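Local coordinates for protein 2-dehydro-3-deoxyphosphogluconate aldolase (Vibrio fischeri, PDB 3NZR) that probably works as an enzyme of the KDGP aldolase family, which is built on a TIM-barrel fold and is found here as a dimer, at residues C15-A20 against H36-V41; N77-V82 against I94-T99; V128-G133 against A142-E147; A181-D186 against A210-I215. One frame throughout, in Å; residues are numbered along the deposited sequence.

Contact 1 of 4, residues C15-A20 against H36-V41; sequences CLNVLA and HVLVGV. With MG (magnesium ion), chain E.
Residues Cys15-Ala20 and His36-Val41 contribute the two neighbouring parallel strands of a beta-alpha-beta unit, the repeating element of a TIM barrel. The strand segments approach to 4.5 Å and run 30° apart. Leu16 and Val18 each bond to the residues on either side of their register partners, Val37 and Val39, as parallel pairing requires, and Ala20 N adds a last bond to Gly40 O. The bonds are unequal: Leu38 N to Leu16 O and Gly40 N to Val18 O are short, each 2.7 Å, whereas Leu16 N to His36 O is 3.3 Å, its donor rising 38° above the carbonyl plane. Past the last bond, a water donates to both Ala20 O and Gly40 O.

On one face, the CG2 methyls of Val18 and Val37 meet at 3.9 Å, the two side chains crossing at about a right angle. On the other, Leu19 CD2 lies 4.0 Å from Gly40 CA, an approach the missing side chain permits. Cys15 SG, anti to the backbone N (chi1 -173°), reaches across to Leu38 CG at 3.9 Å.

The His36 ring leads away from the pair and binds the magnesium ion through NE2 at 2.1 Å. Five waters fill the remaining positions, one of them opposite NE2. Asn8 O accepts a bond from ND1, helping to fix the ring's rotation.

Val18, Val37 and Val39 pack against Ile29 of the connecting helix 23-32. Asn17 and Leu38 face the other way, against His93 of strand 93-94, and Val39 continues the backbone pairing to Ala66 and Ser68.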
loop_
_atom_site.group_PDB
_atom_site.type_symbol
_atom_site.label_atom_id
_atom_site.label_comp_id
_atom_site.label_asym_id
_atom_site.label_seq_id
_atom_site.Cartn_x
_atom_site.Cartn_y
_atom_site.Cartn_z
ATOM N N CYS A 15 -12.382 -20.924 8.102
ATOM C CA CYS A 15 -11.555 -21.780 7.269
ATOM C C CYS A 15 -10.127 -21.916 7.916
ATOM O O CYS A 15 -9.454 -20.915 8.219
ATOM C CB CYS A 15 -11.443 -21.131 5.933
ATOM S SG CYS A 15 -10.645 -22.119 4.716
ATOM N N LEU A 16 -9.703 -23.137 8.197
ATOM C CA LEU A 16 -8.399 -23.421 8.817
ATOM C C LEU A 16 -7.224 -23.136 7.823
ATOM O O LEU A 16 -7.356 -23.276 6.603
ATOM C CB LEU A 16 -8.328 -24.904 9.192
ATOM C CG LEU A 16 -9.436 -25.430 10.068
ATOM C CD1 LEU A 16 -9.321 -26.958 10.253
ATOM C CD2 LEU A 16 -9.515 -24.681 11.417
ATOM N N ASN A 17 -6.103 -22.689 8.351
ATOM C CA ASN A 17 -4.937 -22.469 7.517
ATOM C C ASN A 17 -3.788 -23.162 8.231
ATOM O O ASN A 17 -3.470 -22.800 9.377
ATOM C CB ASN A 17 -4.666 -20.990 7.356
ATOM C CG ASN A 17 -3.569 -20.698 6.309
ATOM O OD1 ASN A 17 -2.671 -21.441 6.151
ATOM N ND2 ASN A 17 -3.722 -19.647 5.582
ATOM N N VAL A 18 -3.219 -24.152 7.559
ATOM C CA VAL A 18 -2.221 -25.048 8.084
ATOM C C VAL A 18 -1.207 -25.262 6.932
ATOM O O VAL A 18 -1.556 -25.126 5.746
ATOM C CB VAL A 18 -2.800 -26.396 8.563
ATOM C CG1 VAL A 18 -3.965 -26.155 9.565
ATOM C CG2 VAL A 18 -3.303 -27.212 7.395
ATOM N N LEU A 19 0.028 -25.583 7.312
ATOM C CA LEU A 19 1.085 -25.803 6.397
ATOM C C LEU A 19 1.025 -27.223 5.887
ATOM O O LEU A 19 0.506 -28.114 6.582
ATOM C CB LEU A 19 2.421 -25.612 7.115
ATOM C CG LEU A 19 2.748 -24.181 7.599
ATOM C CD1 LEU A 19 4.228 -24.110 8.054
ATOM C CD2 LEU A 19 2.389 -23.145 6.466
ATOM N N ALA A 20 1.528 -27.441 4.670
ATOM C CA ALA A 20 1.674 -28.786 4.082
ATOM C C ALA A 20 3.150 -29.086 3.918
ATOM O O ALA A 20 3.892 -28.246 3.416
ATOM C CB ALA A 20 1.022 -28.832 2.671
ATOM N N HIS A 36 -12.550 -27.561 4.291
ATOM C CA HIS A 36 -12.624 -26.288 4.951
ATOM C C HIS A 36 -11.235 -25.902 5.477
ATOM O O HIS A 36 -11.012 -25.721 6.658
ATOM C CB HIS A 36 -13.673 -26.302 6.062
ATOM C CG HIS A 36 -15.040 -26.708 5.583
ATOM N ND1 HIS A 36 -15.742 -25.970 4.652
ATOM C CD2 HIS A 36 -15.769 -27.840 5.805
ATOM C CE1 HIS A 36 -16.872 -26.613 4.351
ATOM N NE2 HIS A 36 -16.923 -27.738 5.054
ATOM N N VAL A 37 -10.317 -25.728 4.535
ATOM C CA VAL A 37 -8.895 -25.487 4.898
ATOM C C VAL A 37 -8.206 -24.766 3.742
ATOM O O VAL A 37 -8.654 -24.851 2.606
ATOM C CB VAL A 37 -8.208 -26.829 5.188
ATOM C CG1 VAL A 37 -8.113 -27.662 3.909
ATOM C CG2 VAL A 37 -6.801 -26.641 5.826
ATOM N N LEU A 38 -7.113 -24.074 4.039
ATOM C CA LEU A 38 -6.187 -23.607 3.057
ATOM C C LEU A 38 -4.860 -24.165 3.445
ATOM O O LEU A 38 -4.515 -24.106 4.602
ATOM C CB LEU A 38 -6.090 -22.058 3.165
ATOM C CG LEU A 38 -7.339 -21.322 2.859
ATOM C CD1 LEU A 38 -7.319 -19.860 3.435
ATOM C CD2 LEU A 38 -7.556 -21.353 1.353
ATOM N N VAL A 39 -4.082 -24.676 2.489
ATOM C CA VAL A 39 -2.845 -25.299 2.764
ATOM C C VAL A 39 -1.682 -24.361 2.374
ATOM O O VAL A 39 -1.600 -23.875 1.212
ATOM C CB VAL A 39 -2.715 -26.581 1.933
ATOM C CG1 VAL A 39 -1.309 -26.971 1.799
ATOM C CG2 VAL A 39 -3.544 -27.712 2.518
ATOM N N GLY A 40 -0.855 -24.044 3.358
ATOM C CA GLY A 40 0.185 -23.021 3.190
ATOM C C GLY A 40 1.455 -23.632 2.581
ATOM O O GLY A 40 1.864 -24.720 3.001
ATOM N N VAL A 41 1.964 -22.970 1.537
ATOM C CA VAL A 41 3.180 -23.307 0.863
ATOM C C VAL A 41 4.025 -22.025 0.916
ATOM O O VAL A 41 3.535 -20.917 0.595
ATOM C CB VAL A 41 2.890 -23.819 -0.572
ATOM C CG1 VAL A 41 4.172 -24.473 -1.191
ATOM C CG2 VAL A 41 1.772 -24.930 -0.576
HETATM MG MG MG E . -18.625 -29.023 4.769
HETATM O O HOH W 1 4.367 -25.631 3.428
HETATM O O HOH W 2 -20.290 -30.281 4.483
HETATM O O HOH W 3 -19.884 -27.982 5.849
HETATM O O HOH W 4 -18.153 -30.094 6.333
HETATM O O HOH W 5 -17.436 -30.167 3.715
HETATM O O HOH W 6 -19.290 -27.994 3.373
#

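Contact 2 of 4, residues N77-V82 against I94-T99; sequences NQSMMV and INQVFT
Gln96 and Ser79 are joined by a buried pair of hydrogen bonds between the first turn of helix 79-89 and the loop that leaves strand 93-94 of the barrel. Both ends of the Gln96 amide are used. NE2 donates to Ser79 O over 3.0 Å in a nearly straight bond (168° at the hydrogen), with the acceptor essentially in the amide plane. OE1 accepts from Ser79 OG at 2.7 Å and also from the following backbone N of Val97 at 3.1 Å. Ser79 OG and Val97 N reach OE1 from opposite faces of the amide plane; with the NE2 bond, three bonds hold the group. A bend at chi2 of Gln96 (-61°) turns the amide back toward the helix.

Van der Waals contacts flank these bonds. Val82 CG1 makes an apolar contact with Ile94 CG2 at 3.7 Å and comes within 3.5 Å of Asn95 O, a buried carbonyl with no polar partner in the model. Val97 CG2 lies 3.6 Å from Ser79 OG. A water that donates to Ser79 OG also bonds to Thr99 OG1, extending the link along the loop.

Behind these bonds, Asn116 OD1 of strand 114-119 accepts from Gln96 N. Ile94 packs on Ser86 of helix 79-89 and on Ser104 of helix 101-108.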
loop_
_atom_site.group_PDB
_atom_site.type_symbol
_atom_site.label_atom_id
_atom_site.label_comp_id
_atom_site.label_asym_id
_atom_site.label_seq_id
_atom_site.Cartn_x
_atom_site.Cartn_y
_atom_site.Cartn_z
ATOM N N ASN A 77 11.190 -9.671 3.522
ATOM C CA ASN A 77 11.844 -9.639 2.242
ATOM C C ASN A 77 11.361 -10.671 1.221
ATOM O O ASN A 77 11.827 -10.698 0.093
ATOM C CB ASN A 77 13.381 -9.731 2.398
ATOM C CG ASN A 77 13.959 -8.524 3.110
ATOM O OD1 ASN A 77 14.252 -8.580 4.313
ATOM N ND2 ASN A 77 14.066 -7.400 2.380
ATOM N N GLN A 78 10.372 -11.481 1.592
ATOM C CA GLN A 78 9.745 -12.377 0.658
ATOM C C GLN A 78 8.520 -11.731 0.015
ATOM O O GLN A 78 7.844 -12.372 -0.767
ATOM C CB GLN A 78 9.328 -13.676 1.400
ATOM C CG GLN A 78 10.566 -14.428 1.897
ATOM C CD GLN A 78 11.407 -14.958 0.739
ATOM O OE1 GLN A 78 10.906 -15.623 -0.181
ATOM N NE2 GLN A 78 12.652 -14.602 0.733
ATOM N N SER A 79 8.198 -10.461 0.379
ATOM C CA SER A 79 6.923 -9.842 -0.047
ATOM C C SER A 79 6.775 -9.785 -1.552
ATOM O O SER A 79 5.751 -10.213 -2.070
ATOM C CB SER A 79 6.823 -8.435 0.535
ATOM O OG SER A 79 5.588 -7.879 0.233
HETATM N N MSE A 80 7.790 -9.274 -2.254
HETATM C CA MSE A 80 7.623 -9.158 -3.694
HETATM C C MSE A 80 7.517 -10.527 -4.352
HETATM O O MSE A 80 6.763 -10.737 -5.291
HETATM C CB MSE A 80 8.702 -8.313 -4.322
HETATM C CG MSE A 80 8.519 -8.130 -5.810
HETATM SE SE MSE A 80 6.746 -7.338 -6.440
HETATM C CE MSE A 80 7.183 -5.400 -5.996
HETATM N N MSE A 81 8.257 -11.493 -3.842
HETATM C CA MSE A 81 8.192 -12.800 -4.424
HETATM C C MSE A 81 6.841 -13.420 -4.252
HETATM O O MSE A 81 6.344 -14.070 -5.141
HETATM C CB MSE A 81 9.266 -13.704 -3.816
HETATM C CG MSE A 81 9.513 -14.971 -4.615
HETATM SE SE MSE A 81 10.926 -16.052 -3.789
HETATM C CE MSE A 81 12.528 -15.120 -4.566
ATOM N N VAL A 82 6.198 -13.200 -3.086
ATOM C CA VAL A 82 4.865 -13.680 -2.907
ATOM C C VAL A 82 3.906 -13.046 -3.872
ATOM O O VAL A 82 3.078 -13.734 -4.374
ATOM C CB VAL A 82 4.392 -13.488 -1.403
ATOM C CG1 VAL A 82 2.852 -13.689 -1.344
ATOM C CG2 VAL A 82 5.148 -14.460 -0.498
ATOM N N ILE A 94 -3.460 -15.312 -0.065
ATOM C CA ILE A 94 -2.144 -14.742 -0.132
ATOM C C ILE A 94 -1.779 -14.094 1.207
ATOM O O ILE A 94 -2.576 -13.326 1.728
ATOM C CB ILE A 94 -2.154 -13.677 -1.190
ATOM C CG1 ILE A 94 -2.456 -14.282 -2.558
ATOM C CG2 ILE A 94 -0.784 -12.996 -1.319
ATOM C CD1 ILE A 94 -2.864 -13.264 -3.656
ATOM N N ASN A 95 -0.600 -14.353 1.762
ATOM C CA ASN A 95 -0.159 -13.733 3.005
ATOM C C ASN A 95 0.678 -12.573 2.616
ATOM O O ASN A 95 1.570 -12.723 1.737
ATOM C CB ASN A 95 0.708 -14.668 3.790
ATOM C CG ASN A 95 -0.062 -15.826 4.366
ATOM O OD1 ASN A 95 -0.615 -15.727 5.483
ATOM N ND2 ASN A 95 -0.049 -16.941 3.674
ATOM N N GLN A 96 0.467 -11.420 3.214
ATOM C CA GLN A 96 1.270 -10.256 2.908
ATOM C C GLN A 96 1.615 -9.465 4.117
ATOM O O GLN A 96 0.938 -9.510 5.149
ATOM C CB GLN A 96 0.681 -9.372 1.857
ATOM C CG GLN A 96 1.097 -9.730 0.416
ATOM C CD GLN A 96 2.541 -9.643 0.146
ATOM O OE1 GLN A 96 3.301 -9.071 0.941
ATOM N NE2 GLN A 96 2.967 -10.166 -1.007
ATOM N N VAL A 97 2.726 -8.775 4.008
ATOM C CA VAL A 97 3.027 -7.699 4.977
ATOM C C VAL A 97 2.272 -6.442 4.576
ATOM O O VAL A 97 1.795 -6.272 3.451
ATOM C CB VAL A 97 4.559 -7.476 5.092
ATOM C CG1 VAL A 97 5.213 -8.777 5.711
ATOM C CG2 VAL A 97 5.184 -7.200 3.698
ATOM N N PHE A 98 2.177 -5.501 5.483
ATOM C CA PHE A 98 1.307 -4.315 5.273
ATOM C C PHE A 98 1.617 -3.620 3.959
ATOM O O PHE A 98 0.707 -3.241 3.241
ATOM C CB PHE A 98 1.469 -3.366 6.443
ATOM C CG PHE A 98 0.478 -2.221 6.479
ATOM C CD1 PHE A 98 -0.748 -2.381 7.118
ATOM C CD2 PHE A 98 0.810 -0.971 5.932
ATOM C CE1 PHE A 98 -1.640 -1.339 7.172
ATOM C CE2 PHE A 98 -0.102 0.068 5.975
ATOM C CZ PHE A 98 -1.315 -0.128 6.634
ATOM N N THR A 99 2.882 -3.424 3.643
ATOM C CA THR A 99 3.271 -2.733 2.447
ATOM C C THR A 99 3.162 -3.519 1.152
ATOM O O THR A 99 3.560 -3.045 0.099
ATOM C CB THR A 99 4.799 -2.307 2.624
ATOM O OG1 THR A 99 5.539 -3.446 3.075
ATOM C CG2 THR A 99 5.012 -1.199 3.766
HETATM O O HOH W 7 6.233 -5.093 0.719
#

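Contact 3 of 4, residues V128-G133 against A142-E147; sequences VKISTG and AIVPVE
Val128 and Val144 hold the centre of this contact as an antiparallel hydrogen-bonded pair: Val128 N to Val144 O and Val144 N to Val128 O both measure 2.8 Å. Ile130 N extends the pairing to Ala142 O at 3.0 Å, the donor lying nearly in line with the C=O bond. Beyond the regular strand, a side chain takes over: Ala142 N donates to Ser131 OG at 2.9 Å, almost straight at 171°.

Apolar groups cover one face. Val128 CG2 touches Val144 CG2 at 3.9 Å, while Val128 CG1 reaches Val146 CB at 4.0 Å. Ile130 crosses Val144 at about a right angle, its CG2 meeting Val144 CG2 at 3.8 Å.

Ser131 is positioned by an inverse gamma turn centred on it, and its chi1 of 39° sets OG between the backbone N and carbonyl carbon, facing Ala142. Further out, Ala149 of helix 146-155 backs Val128, Ile130 and Val144; Met152 of the second subunit packs on Ile130, and Val144 of the second subunit on Ala142.

Strands 127-129 and 143-145 form a two-stranded beta hairpin with a long connecting loop, separate from the parallel barrel sheet; Pro145 at the N-cap position leads it directly into helix 146-155, at the dimer contact.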
loop_
_atom_site.group_PDB
_atom_site.type_symbol
_atom_site.label_atom_id
_atom_site.label_comp_id
_atom_site.label_asym_id
_atom_site.label_seq_id
_atom_site.Cartn_x
_atom_site.Cartn_y
_atom_site.Cartn_z
ATOM N N VAL A 128 -1.804 -0.728 16.997
ATOM C CA VAL A 128 -1.155 -1.811 16.249
ATOM C C VAL A 128 0.026 -1.319 15.445
ATOM O O VAL A 128 0.042 -0.160 14.994
ATOM C CB VAL A 128 -2.119 -2.564 15.292
ATOM C CG1 VAL A 128 -3.240 -3.333 16.057
ATOM C CG2 VAL A 128 -2.664 -1.624 14.225
ATOM N N LYS A 129 1.007 -2.203 15.266
ATOM C CA LYS A 129 2.237 -1.894 14.521
ATOM C C LYS A 129 2.026 -2.275 13.030
ATOM O O LYS A 129 1.659 -3.417 12.741
ATOM C CB LYS A 129 3.476 -2.565 15.078
ATOM C CG LYS A 129 4.727 -2.474 14.216
ATOM C CD LYS A 129 5.912 -3.281 14.731
ATOM C CE LYS A 129 7.083 -3.392 13.648
ATOM N NZ LYS A 129 8.286 -3.999 14.277
ATOM N N ILE A 130 2.263 -1.340 12.125
ATOM C CA ILE A 130 2.000 -1.610 10.688
ATOM C C ILE A 130 3.261 -1.501 9.816
ATOM O O ILE A 130 3.192 -1.661 8.528
ATOM C CB ILE A 130 0.923 -0.672 10.106
ATOM C CG1 ILE A 130 1.320 0.790 10.290
ATOM C CG2 ILE A 130 -0.460 -0.911 10.805
ATOM C CD1 ILE A 130 0.449 1.766 9.539
ATOM N N SER A 131 4.399 -1.160 10.420
ATOM C CA SER A 131 5.641 -1.022 9.655
ATOM C C SER A 131 6.304 -2.420 9.532
ATOM O O SER A 131 7.425 -2.652 10.082
ATOM C CB SER A 131 6.597 -0.047 10.352
ATOM O OG SER A 131 6.555 -0.206 11.770
ATOM N N THR A 132 5.601 -3.359 8.857
ATOM C CA THR A 132 6.006 -4.723 8.805
ATOM C C THR A 132 6.656 -5.109 7.425
ATOM O O THR A 132 6.826 -6.301 7.097
ATOM C CB THR A 132 4.805 -5.593 9.108
ATOM O OG1 THR A 132 3.724 -5.274 8.240
ATOM C CG2 THR A 132 4.316 -5.327 10.521
ATOM N N GLY A 133 6.996 -4.129 6.605
ATOM C CA GLY A 133 7.582 -4.405 5.308
ATOM C C GLY A 133 9.111 -4.466 5.307
ATOM O O GLY A 133 9.726 -4.352 6.324
ATOM N N ALA A 142 5.837 2.142 13.375
ATOM C CA ALA A 142 4.661 2.925 13.065
ATOM C C ALA A 142 3.521 2.284 13.792
ATOM O O ALA A 142 3.127 1.169 13.448
ATOM C CB ALA A 142 4.415 2.916 11.565
ATOM N N ILE A 143 2.993 2.959 14.799
ATOM C CA ILE A 143 1.967 2.379 15.677
ATOM C C ILE A 143 0.729 3.229 15.517
ATOM O O ILE A 143 0.777 4.476 15.670
ATOM C CB ILE A 143 2.451 2.359 17.191
ATOM C CG1 ILE A 143 3.581 1.329 17.339
ATOM C CG2 ILE A 143 1.306 2.006 18.182
ATOM C CD1 ILE A 143 4.559 1.574 18.436
ATOM N N VAL A 144 -0.375 2.599 15.167
ATOM C CA VAL A 144 -1.542 3.348 14.783
ATOM C C VAL A 144 -2.805 2.726 15.339
ATOM O O VAL A 144 -2.830 1.552 15.784
ATOM C CB VAL A 144 -1.661 3.372 13.232
ATOM C CG1 VAL A 144 -0.401 3.877 12.626
ATOM C CG2 VAL A 144 -2.000 1.950 12.737
ATOM N N PRO A 145 -3.894 3.482 15.279
ATOM C CA PRO A 145 -5.121 2.953 15.818
ATOM C C PRO A 145 -5.598 1.748 14.986
ATOM O O PRO A 145 -5.507 1.791 13.740
ATOM C CB PRO A 145 -6.090 4.135 15.657
ATOM C CG PRO A 145 -5.292 5.283 15.657
ATOM C CD PRO A 145 -4.043 4.910 14.907
ATOM N N VAL A 146 -6.083 0.702 15.641
ATOM C CA VAL A 146 -6.479 -0.507 14.927
ATOM C C VAL A 146 -7.577 -0.188 13.882
ATOM O O VAL A 146 -7.562 -0.695 12.725
ATOM C CB VAL A 146 -6.883 -1.706 15.901
ATOM C CG1 VAL A 146 -8.076 -1.420 16.691
ATOM C CG2 VAL A 146 -7.092 -3.004 15.055
ATOM N N GLU A 147 -8.492 0.701 14.257
ATOM C CA GLU A 147 -9.522 1.117 13.305
ATOM C C GLU A 147 -8.927 1.661 12.026
ATOM O O GLU A 147 -9.419 1.367 10.929
ATOM C CB GLU A 147 -10.476 2.151 13.947
ATOM C CG GLU A 147 -11.212 1.622 15.245
ATOM C CD GLU A 147 -10.432 1.814 16.615
ATOM O OE1 GLU A 147 -9.206 2.149 16.624
ATOM O OE2 GLU A 147 -11.077 1.606 17.706
#

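Contact 4 of 4, residues A181-D186 against A210-I215; sequences ACADKD and AGVSKI
Ala183 and Val212 bring together two helix ends, each closed by a Schellman motif, on the outside of the barrel. Helix 172-184 ends with Asp186 as the positive-phi residue, its N making a weak bond to Ala183 O. Helix 200-209 ends at Gly211, where at phi 81° a side chain would collide with the carbonyl oxygen of Ala210.

Van der Waals contact dominates. Ala183 CB presses against the turn after helix 200-209, lying a tight 3.1 Å from Ala210 O and 3.8 Å from Gly211 C. Val212 CG2 then meets Ala183 CB at 4.3 Å and Cys182 CB at 4.2 Å, covering one flank of the last helical turn. Ala179, a turn earlier in the same helix, also touches Ala210 and Val212.

Backbone pairing lies just beyond the touching residues: Lys214 bonds to Leu189 of strand 188-191, and Ile215 to Cys15, so the segment turns from the helix end into the barrel wall.

Polar contact is slight and passes through solvent. The Asp186 chain points its CG anti to the backbone N (chi1 177°), which brings OD1 round toward Ser213, but OD1 and Ser213 OG remain 3.8 Å apart, too far for a direct bond. A single water bridges the two segments, accepting from Ser213 N at 2.9 Å and donating only weakly to Cys182 O at 3.5 Å.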
loop_
_atom_site.group_PDB
_atom_site.type_symbol
_atom_site.label_atom_id
_atom_site.label_comp_id
_atom_site.label_asym_id
_atom_site.label_seq_id
_atom_site.Cartn_x
_atom_site.Cartn_y
_atom_site.Cartn_z
ATOM N N ALA A 181 -12.890 -4.533 16.497
ATOM C CA ALA A 181 -12.703 -3.560 15.413
ATOM C C ALA A 181 -13.009 -4.227 14.062
ATOM O O ALA A 181 -13.694 -3.630 13.217
ATOM C CB ALA A 181 -11.269 -2.954 15.435
ATOM N N CYS A 182 -12.564 -5.478 13.881
ATOM C CA CYS A 182 -12.837 -6.215 12.640
ATOM C C CYS A 182 -14.360 -6.379 12.433
ATOM O O CYS A 182 -14.902 -6.173 11.320
ATOM C CB CYS A 182 -12.167 -7.568 12.637
ATOM S SG CYS A 182 -10.349 -7.477 12.216
ATOM N N ALA A 183 -15.032 -6.741 13.513
ATOM C CA ALA A 183 -16.471 -7.005 13.478
ATOM C C ALA A 183 -17.256 -5.727 13.117
ATOM O O ALA A 183 -18.140 -5.726 12.270
ATOM C CB ALA A 183 -16.885 -7.516 14.832
ATOM N N ASP A 184 -16.875 -4.638 13.752
ATOM C CA ASP A 184 -17.492 -3.318 13.565
ATOM C C ASP A 184 -17.239 -2.680 12.161
ATOM O O ASP A 184 -18.079 -1.983 11.662
ATOM C CB ASP A 184 -16.983 -2.373 14.660
ATOM C CG ASP A 184 -17.575 -2.695 16.072
ATOM O OD1 ASP A 184 -18.489 -3.554 16.184
ATOM O OD2 ASP A 184 -17.105 -2.090 17.082
ATOM N N LYS A 185 -16.082 -2.937 11.558
ATOM C CA LYS A 185 -15.763 -2.475 10.195
ATOM C C LYS A 185 -15.933 -3.563 9.150
ATOM O O LYS A 185 -15.468 -3.461 7.977
ATOM C CB LYS A 185 -14.323 -1.979 10.174
ATOM C CG LYS A 185 -14.230 -0.539 10.635
ATOM C CD LYS A 185 -12.892 0.135 10.196
ATOM C CE LYS A 185 -12.012 -0.034 11.300
ATOM N NZ LYS A 185 -12.630 -0.449 12.667
ATOM N N ASP A 186 -16.495 -4.668 9.613
ATOM C CA ASP A 186 -16.860 -5.793 8.765
ATOM C C ASP A 186 -15.689 -6.374 7.934
ATOM O O ASP A 186 -15.781 -6.504 6.727
ATOM C CB ASP A 186 -17.928 -5.326 7.832
ATOM C CG ASP A 186 -18.318 -6.378 6.871
ATOM O OD1 ASP A 186 -18.436 -7.583 7.282
ATOM O OD2 ASP A 186 -18.494 -6.016 5.680
ATOM N N ALA A 210 -17.112 -11.667 19.363
ATOM C CA ALA A 210 -16.999 -10.298 18.886
ATOM C C ALA A 210 -17.856 -10.189 17.648
ATOM O O ALA A 210 -18.183 -9.086 17.188
ATOM C CB ALA A 210 -15.534 -9.925 18.573
ATOM N N GLY A 211 -18.262 -11.310 17.088
ATOM C CA GLY A 211 -19.064 -11.229 15.852
ATOM C C GLY A 211 -18.280 -11.022 14.554
ATOM O O GLY A 211 -18.861 -10.631 13.537
ATOM N N VAL A 212 -16.996 -11.368 14.533
ATOM C CA VAL A 212 -16.204 -11.359 13.273
ATOM C C VAL A 212 -16.845 -12.310 12.266
ATOM O O VAL A 212 -17.080 -13.480 12.602
ATOM C CB VAL A 212 -14.725 -11.770 13.515
ATOM C CG1 VAL A 212 -13.902 -11.818 12.173
ATOM C CG2 VAL A 212 -14.074 -10.809 14.548
ATOM N N SER A 213 -17.093 -11.838 11.030
ATOM C CA SER A 213 -17.841 -12.629 10.037
ATOM C C SER A 213 -17.075 -13.816 9.477
ATOM O O SER A 213 -17.657 -14.923 9.282
ATOM C CB SER A 213 -18.338 -11.758 8.877
ATOM O OG SER A 213 -17.234 -10.997 8.370
ATOM N N LYS A 214 -15.778 -13.626 9.209
ATOM C CA LYS A 214 -14.950 -14.712 8.673
ATOM C C LYS A 214 -13.602 -14.733 9.383
ATOM O O LYS A 214 -12.992 -13.669 9.588
ATOM C CB LYS A 214 -14.719 -14.517 7.190
ATOM C CG LYS A 214 -16.037 -14.475 6.373
ATOM C CD LYS A 214 -16.422 -15.774 5.830
ATOM C CE LYS A 214 -17.679 -15.639 4.942
ATOM N NZ LYS A 214 -18.812 -15.051 5.834
ATOM N N ILE A 215 -13.216 -15.932 9.858
ATOM C CA ILE A 215 -12.034 -16.118 10.661
ATOM C C ILE A 215 -11.172 -17.139 9.991
ATOM O O ILE A 215 -11.637 -18.260 9.650
ATOM C CB ILE A 215 -12.355 -16.607 12.074
ATOM C CG1 ILE A 215 -13.446 -15.740 12.720
ATOM C CG2 ILE A 215 -11.060 -16.642 12.964
ATOM C CD1 ILE A 215 -14.054 -16.311 13.925
HETATM O O HOH W 8 -16.346 -9.186 10.294
#

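Overall arrangement
The four contacts follow one another along the chain in different parts of one barrel domain, contact 3 being a hairpin apart from the barrel sheet. Contact 1 supplies neighbouring wall strands, and contact 4 joins its edge: Cys15 N and Ile215 O are 3.2 Å apart, probably hydrogen-bonded, though the centres are 21 Å apart. Contacts 2 and 3 are neighbours, with centres 16 Å apart; Phe98 N probably bonds to Thr132 OG1 at 3.2 Å, and both contacts touch the second subunit. Contact 3 meets contact 4, where Val146 CG1 packs on Ala181 CB at 3.8 Å. Contacts 1 and 3 are the farthest apart, 26 Å between centres. The magnesium ion described here belongs to contact 1 alone.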